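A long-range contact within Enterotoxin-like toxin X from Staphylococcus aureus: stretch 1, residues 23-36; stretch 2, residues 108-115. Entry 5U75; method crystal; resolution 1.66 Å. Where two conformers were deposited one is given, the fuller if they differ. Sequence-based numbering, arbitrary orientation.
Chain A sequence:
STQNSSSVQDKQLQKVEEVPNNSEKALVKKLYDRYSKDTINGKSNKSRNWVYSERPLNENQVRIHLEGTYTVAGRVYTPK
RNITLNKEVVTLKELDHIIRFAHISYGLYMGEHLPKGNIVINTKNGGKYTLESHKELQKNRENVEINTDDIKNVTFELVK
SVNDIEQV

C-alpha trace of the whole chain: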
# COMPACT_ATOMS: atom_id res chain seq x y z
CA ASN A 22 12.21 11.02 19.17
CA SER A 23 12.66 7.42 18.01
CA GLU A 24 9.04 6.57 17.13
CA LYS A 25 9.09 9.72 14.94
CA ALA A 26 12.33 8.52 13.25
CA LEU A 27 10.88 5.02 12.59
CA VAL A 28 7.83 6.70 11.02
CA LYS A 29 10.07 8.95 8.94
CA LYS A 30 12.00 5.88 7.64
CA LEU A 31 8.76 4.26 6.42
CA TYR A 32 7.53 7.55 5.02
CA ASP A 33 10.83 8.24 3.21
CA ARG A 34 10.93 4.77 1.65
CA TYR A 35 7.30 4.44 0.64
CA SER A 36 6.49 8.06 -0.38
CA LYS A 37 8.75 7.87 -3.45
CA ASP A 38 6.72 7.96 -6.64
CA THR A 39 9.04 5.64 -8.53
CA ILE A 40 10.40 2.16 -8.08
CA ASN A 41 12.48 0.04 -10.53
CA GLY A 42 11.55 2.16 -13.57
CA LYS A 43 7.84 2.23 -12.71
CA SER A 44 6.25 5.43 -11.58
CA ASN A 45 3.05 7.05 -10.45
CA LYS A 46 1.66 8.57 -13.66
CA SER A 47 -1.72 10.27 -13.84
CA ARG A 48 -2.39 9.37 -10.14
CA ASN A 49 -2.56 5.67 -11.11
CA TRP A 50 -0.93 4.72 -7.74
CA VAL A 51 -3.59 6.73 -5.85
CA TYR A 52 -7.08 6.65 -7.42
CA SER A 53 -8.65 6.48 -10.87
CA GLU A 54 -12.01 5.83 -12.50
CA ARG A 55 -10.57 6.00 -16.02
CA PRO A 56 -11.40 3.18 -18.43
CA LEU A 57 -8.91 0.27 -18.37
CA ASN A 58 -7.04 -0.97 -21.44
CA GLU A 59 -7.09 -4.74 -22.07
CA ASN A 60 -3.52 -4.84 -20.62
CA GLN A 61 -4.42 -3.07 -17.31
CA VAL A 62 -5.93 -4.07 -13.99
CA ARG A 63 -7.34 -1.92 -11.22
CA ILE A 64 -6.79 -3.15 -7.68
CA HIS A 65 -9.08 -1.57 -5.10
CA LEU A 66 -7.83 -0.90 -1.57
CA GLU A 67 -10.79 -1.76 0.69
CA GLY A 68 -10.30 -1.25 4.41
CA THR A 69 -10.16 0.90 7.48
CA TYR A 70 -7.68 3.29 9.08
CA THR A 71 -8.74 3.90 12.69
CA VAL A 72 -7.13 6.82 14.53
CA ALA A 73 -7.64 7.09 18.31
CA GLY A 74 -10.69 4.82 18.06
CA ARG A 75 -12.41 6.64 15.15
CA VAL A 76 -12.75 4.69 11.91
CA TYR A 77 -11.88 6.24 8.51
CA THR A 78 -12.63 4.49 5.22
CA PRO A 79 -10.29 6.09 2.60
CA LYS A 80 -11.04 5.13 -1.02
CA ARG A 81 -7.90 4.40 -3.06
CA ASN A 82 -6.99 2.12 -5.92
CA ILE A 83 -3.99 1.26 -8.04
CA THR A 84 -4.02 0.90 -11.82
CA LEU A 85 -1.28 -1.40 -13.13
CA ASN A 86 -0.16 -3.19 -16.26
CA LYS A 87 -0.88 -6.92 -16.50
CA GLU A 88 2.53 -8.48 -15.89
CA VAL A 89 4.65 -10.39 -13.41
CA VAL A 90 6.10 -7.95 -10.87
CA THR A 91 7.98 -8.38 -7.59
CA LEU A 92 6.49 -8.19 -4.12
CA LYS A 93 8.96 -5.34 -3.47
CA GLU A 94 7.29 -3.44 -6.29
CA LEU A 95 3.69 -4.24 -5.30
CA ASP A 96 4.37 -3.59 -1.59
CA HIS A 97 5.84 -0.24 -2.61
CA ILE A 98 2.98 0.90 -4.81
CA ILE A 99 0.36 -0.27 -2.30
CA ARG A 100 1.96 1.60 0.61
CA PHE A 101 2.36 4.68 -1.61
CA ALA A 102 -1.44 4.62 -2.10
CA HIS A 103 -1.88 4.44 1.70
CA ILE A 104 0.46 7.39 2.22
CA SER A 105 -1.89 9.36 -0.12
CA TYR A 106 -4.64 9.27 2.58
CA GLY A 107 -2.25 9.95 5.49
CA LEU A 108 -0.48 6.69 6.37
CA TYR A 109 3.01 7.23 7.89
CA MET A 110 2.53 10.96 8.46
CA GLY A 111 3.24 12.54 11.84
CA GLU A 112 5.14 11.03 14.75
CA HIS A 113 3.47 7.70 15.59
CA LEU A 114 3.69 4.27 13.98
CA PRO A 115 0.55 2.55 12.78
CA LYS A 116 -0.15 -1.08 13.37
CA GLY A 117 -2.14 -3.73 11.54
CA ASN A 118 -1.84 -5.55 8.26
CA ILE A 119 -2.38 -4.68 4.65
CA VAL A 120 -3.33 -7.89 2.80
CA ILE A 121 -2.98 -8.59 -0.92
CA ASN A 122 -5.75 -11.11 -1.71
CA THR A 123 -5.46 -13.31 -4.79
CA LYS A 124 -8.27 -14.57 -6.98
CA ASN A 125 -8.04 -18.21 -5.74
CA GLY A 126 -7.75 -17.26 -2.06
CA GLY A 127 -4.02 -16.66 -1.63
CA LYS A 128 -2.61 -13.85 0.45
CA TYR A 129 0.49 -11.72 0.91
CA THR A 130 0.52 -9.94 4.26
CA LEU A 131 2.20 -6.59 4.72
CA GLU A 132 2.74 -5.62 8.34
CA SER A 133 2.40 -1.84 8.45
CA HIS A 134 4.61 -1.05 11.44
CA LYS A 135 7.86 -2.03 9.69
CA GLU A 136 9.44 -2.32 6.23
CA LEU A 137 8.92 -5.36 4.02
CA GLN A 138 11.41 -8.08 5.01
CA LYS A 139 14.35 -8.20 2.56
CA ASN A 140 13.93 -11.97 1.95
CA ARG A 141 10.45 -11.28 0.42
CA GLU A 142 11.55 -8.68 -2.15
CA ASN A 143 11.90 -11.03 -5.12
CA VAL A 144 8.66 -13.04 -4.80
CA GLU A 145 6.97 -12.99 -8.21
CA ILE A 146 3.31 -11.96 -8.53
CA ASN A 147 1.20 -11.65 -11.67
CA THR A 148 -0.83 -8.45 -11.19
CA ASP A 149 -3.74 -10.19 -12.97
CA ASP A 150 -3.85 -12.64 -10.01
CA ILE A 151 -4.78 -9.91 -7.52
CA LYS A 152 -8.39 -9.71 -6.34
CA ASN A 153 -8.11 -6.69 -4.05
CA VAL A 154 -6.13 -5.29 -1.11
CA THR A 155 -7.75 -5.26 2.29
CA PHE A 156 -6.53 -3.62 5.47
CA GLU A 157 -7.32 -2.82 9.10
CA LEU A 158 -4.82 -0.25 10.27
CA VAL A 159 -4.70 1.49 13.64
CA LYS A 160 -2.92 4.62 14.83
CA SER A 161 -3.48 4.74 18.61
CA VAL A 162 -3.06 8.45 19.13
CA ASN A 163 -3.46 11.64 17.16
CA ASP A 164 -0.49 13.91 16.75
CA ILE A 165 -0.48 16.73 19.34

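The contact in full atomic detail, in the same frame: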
# COMPACT_ATOMS: atom_id res chain seq x y z
N SER A 23 12.37 8.64 18.75
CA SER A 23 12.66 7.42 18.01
C SER A 23 11.46 6.92 17.23
O SER A 23 11.63 6.50 16.09
CB SER A 23 13.13 6.32 18.96
OG SER A 23 14.31 6.73 19.62
N GLU A 24 10.27 6.96 17.84
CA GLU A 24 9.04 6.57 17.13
C GLU A 24 8.88 7.45 15.90
O GLU A 24 8.57 6.93 14.82
CB GLU A 24 7.77 6.61 18.01
CG GLU A 24 6.65 5.72 17.47
CD GLU A 24 5.28 5.87 18.16
OE1 GLU A 24 5.12 6.61 19.15
OE2 GLU A 24 4.33 5.20 17.71
N LYS A 25 9.10 8.76 16.06
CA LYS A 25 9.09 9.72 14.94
C LYS A 25 10.09 9.36 13.83
O LYS A 25 9.77 9.50 12.66
CB LYS A 25 9.37 11.14 15.43
N ALA A 26 11.30 8.93 14.22
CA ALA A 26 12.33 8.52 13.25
C ALA A 26 11.93 7.24 12.49
O ALA A 26 12.11 7.17 11.28
CB ALA A 26 13.67 8.33 13.93
N LEU A 27 11.39 6.26 13.21
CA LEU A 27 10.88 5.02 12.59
C LEU A 27 9.75 5.28 11.58
O LEU A 27 9.71 4.66 10.51
CB LEU A 27 10.43 4.01 13.64
CG LEU A 27 11.52 3.38 14.53
CD1 LEU A 27 10.88 2.53 15.62
CD2 LEU A 27 12.50 2.54 13.71
N VAL A 28 8.87 6.21 11.93
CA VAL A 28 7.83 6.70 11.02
C VAL A 28 8.45 7.35 9.80
O VAL A 28 8.02 7.08 8.66
CB VAL A 28 6.88 7.73 11.71
CG1 VAL A 28 5.93 8.38 10.70
CG2 VAL A 28 6.06 7.05 12.79
N LYS A 29 9.42 8.24 10.03
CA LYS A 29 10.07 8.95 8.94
C LYS A 29 10.76 7.98 7.97
O LYS A 29 10.74 8.23 6.76
CB LYS A 29 11.07 10.01 9.45
N LYS A 30 11.34 6.89 8.48
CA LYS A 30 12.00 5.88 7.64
C LYS A 30 10.99 5.20 6.70
O LYS A 30 11.26 5.02 5.50
CB LYS A 30 12.73 4.84 8.48
N LEU A 31 9.84 4.84 7.24
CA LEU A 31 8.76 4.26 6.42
C LEU A 31 8.23 5.28 5.44
O LEU A 31 8.08 4.97 4.26
CB LEU A 31 7.64 3.72 7.30
CG LEU A 31 8.02 2.46 8.07
CD1 LEU A 31 7.09 2.21 9.25
CD2 LEU A 31 8.01 1.25 7.16
N TYR A 32 8.00 6.51 5.91
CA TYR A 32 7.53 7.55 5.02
C TYR A 32 8.54 7.81 3.89
O TYR A 32 8.15 7.94 2.73
CB TYR A 32 7.23 8.86 5.76
CG TYR A 32 6.75 9.94 4.84
CD1 TYR A 32 5.41 10.02 4.45
CD2 TYR A 32 7.65 10.87 4.29
CE1 TYR A 32 4.98 11.00 3.57
CE2 TYR A 32 7.22 11.84 3.41
CZ TYR A 32 5.89 11.90 3.05
OH TYR A 32 5.46 12.86 2.18
N ASP A 33 9.82 7.89 4.22
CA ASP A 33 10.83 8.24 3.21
C ASP A 33 10.98 7.15 2.15
O ASP A 33 11.16 7.46 0.99
CB ASP A 33 12.18 8.53 3.85
CG ASP A 33 12.21 9.85 4.58
OD1 ASP A 33 11.40 10.76 4.28
OD2 ASP A 33 13.08 9.99 5.45
N ARG A 34 10.90 5.90 2.58
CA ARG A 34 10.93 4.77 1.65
C ARG A 34 9.70 4.75 0.75
O ARG A 34 9.81 4.73 -0.47
CB ARG A 34 11.02 3.45 2.41
CG ARG A 34 10.88 2.25 1.50
CD ARG A 34 11.22 0.95 2.16
NE ARG A 34 10.91 -0.18 1.28
CZ ARG A 34 11.39 -1.41 1.42
NH1 ARG A 34 11.05 -2.36 0.55
NH2 ARG A 34 12.21 -1.72 2.43
N TYR A 35 8.52 4.75 1.37
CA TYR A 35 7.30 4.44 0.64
C TYR A 35 6.60 5.63 -0.04
O TYR A 35 5.66 5.43 -0.81
CB TYR A 35 6.35 3.69 1.57
CG TYR A 35 6.79 2.27 1.88
CD1 TYR A 35 6.75 1.29 0.90
CD2 TYR A 35 7.24 1.90 3.15
CE1 TYR A 35 7.12 -0.01 1.16
CE2 TYR A 35 7.62 0.58 3.43
CZ TYR A 35 7.55 -0.38 2.43
OH TYR A 35 7.90 -1.69 2.68
N SER A 36 7.05 6.86 0.25
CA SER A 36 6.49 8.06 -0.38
C SER A 36 7.07 8.37 -1.75
O SER A 36 6.57 9.25 -2.44
CB SER A 36 6.67 9.30 0.52
OG SER A 36 8.03 9.56 0.76
N LEU A 108 -1.29 7.70 5.69
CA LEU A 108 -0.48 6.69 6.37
C LEU A 108 0.98 7.17 6.47
O LEU A 108 1.49 7.85 5.58
CB LEU A 108 -0.55 5.31 5.71
CG LEU A 108 -0.09 4.15 6.62
CD1 LEU A 108 -1.11 3.87 7.73
CD2 LEU A 108 0.18 2.89 5.83
N TYR A 109 1.60 6.88 7.61
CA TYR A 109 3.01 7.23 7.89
C TYR A 109 3.33 8.72 8.01
O TYR A 109 4.51 9.10 7.95
CB TYR A 109 4.00 6.57 6.90
CG TYR A 109 3.94 5.07 6.83
CD1 TYR A 109 3.77 4.28 7.97
CD2 TYR A 109 4.12 4.42 5.61
CE1 TYR A 109 3.74 2.91 7.89
CE2 TYR A 109 4.09 3.05 5.53
CZ TYR A 109 3.90 2.29 6.66
OH TYR A 109 3.89 0.93 6.55
N MET A 110 2.31 9.55 8.20
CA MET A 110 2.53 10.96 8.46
C MET A 110 2.50 11.17 9.96
O MET A 110 1.88 10.39 10.69
CB MET A 110 1.47 11.79 7.75
CG MET A 110 1.68 11.76 6.25
SD MET A 110 0.43 12.64 5.30
CE MET A 110 1.29 12.88 3.76
N GLY A 111 3.17 12.22 10.42
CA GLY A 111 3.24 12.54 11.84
C GLY A 111 4.29 11.72 12.56
O GLY A 111 5.26 11.28 11.96
N GLU A 112 4.08 11.51 13.86
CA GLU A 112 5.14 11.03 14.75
C GLU A 112 4.90 9.65 15.33
O GLU A 112 5.76 9.16 16.06
CB GLU A 112 5.35 12.05 15.88
N HIS A 113 3.77 8.99 15.01
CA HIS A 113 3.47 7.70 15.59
C HIS A 113 3.29 6.61 14.54
O HIS A 113 2.71 6.84 13.49
CB HIS A 113 2.21 7.80 16.45
CG HIS A 113 2.29 8.88 17.48
ND1 HIS A 113 3.08 8.76 18.60
CD2 HIS A 113 1.72 10.10 17.54
CE1 HIS A 113 2.99 9.87 19.31
NE2 HIS A 113 2.17 10.69 18.70
N LEU A 114 3.77 5.42 14.87
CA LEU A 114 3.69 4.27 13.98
C LEU A 114 2.29 3.68 13.99
O LEU A 114 1.71 3.48 15.05
CB LEU A 114 4.66 3.16 14.40
CG LEU A 114 6.13 3.24 14.00
CD1 LEU A 114 6.87 2.11 14.70
CD2 LEU A 114 6.27 3.14 12.49
N PRO A 115 1.77 3.34 12.80
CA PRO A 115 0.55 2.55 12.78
C PRO A 115 0.83 1.10 13.07
O PRO A 115 2.00 0.67 13.13
CB PRO A 115 0.06 2.69 11.33
CG PRO A 115 1.34 2.84 10.55
CD PRO A 115 2.30 3.58 11.44

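An α-helix that begins the first stretch lies against an irregular segment that runs against the helix direction from Tyr109 to His113, then turns back so that Leu114 faces Val28: Glu24 sits near His113, Lys25 near Glu112, and Tyr32 near Tyr109. The helix satisfies most of its own backbone groups through i to i+4 bonds, and both hydrogen bonds across the contact are accepted by a single side chain, that of Glu24. Glu24, near the start of the helix, has an extended side chain whose carboxylate accepts two hydrogen bonds, one per oxygen: His113 ND1 donates to Glu24 OE1 (3.0 Å), in the plane of the imidazole, and the backbone Leu114 N donates to Glu24 OE2 (2.9 Å). A loop amide with no strand partner here thus finds an acceptor. By contrast, Lys25 N and Glu112 O approach to 3.4 Å, but the angle is too poor for a hydrogen bond.

Farther along, the chemistry turns apolar. Compact, branched Val28 fits against the loop backbone, its CG2 3.3 Å from His113 C. Leu31 touches two side chains at once: its CD1 lies 3.5 Å from Leu114 CD2, while its CB sits 3.8 Å from the Tyr109 ring centroid, almost on the ring normal, a CH-π contact. Tyrosine suits this site doubly, offering a broad face to leucine while its hydroxyl is hydrogen-bonded elsewhere in the structure. Ser36 OG donates to Tyr32 O (2.6 Å) within the first stretch.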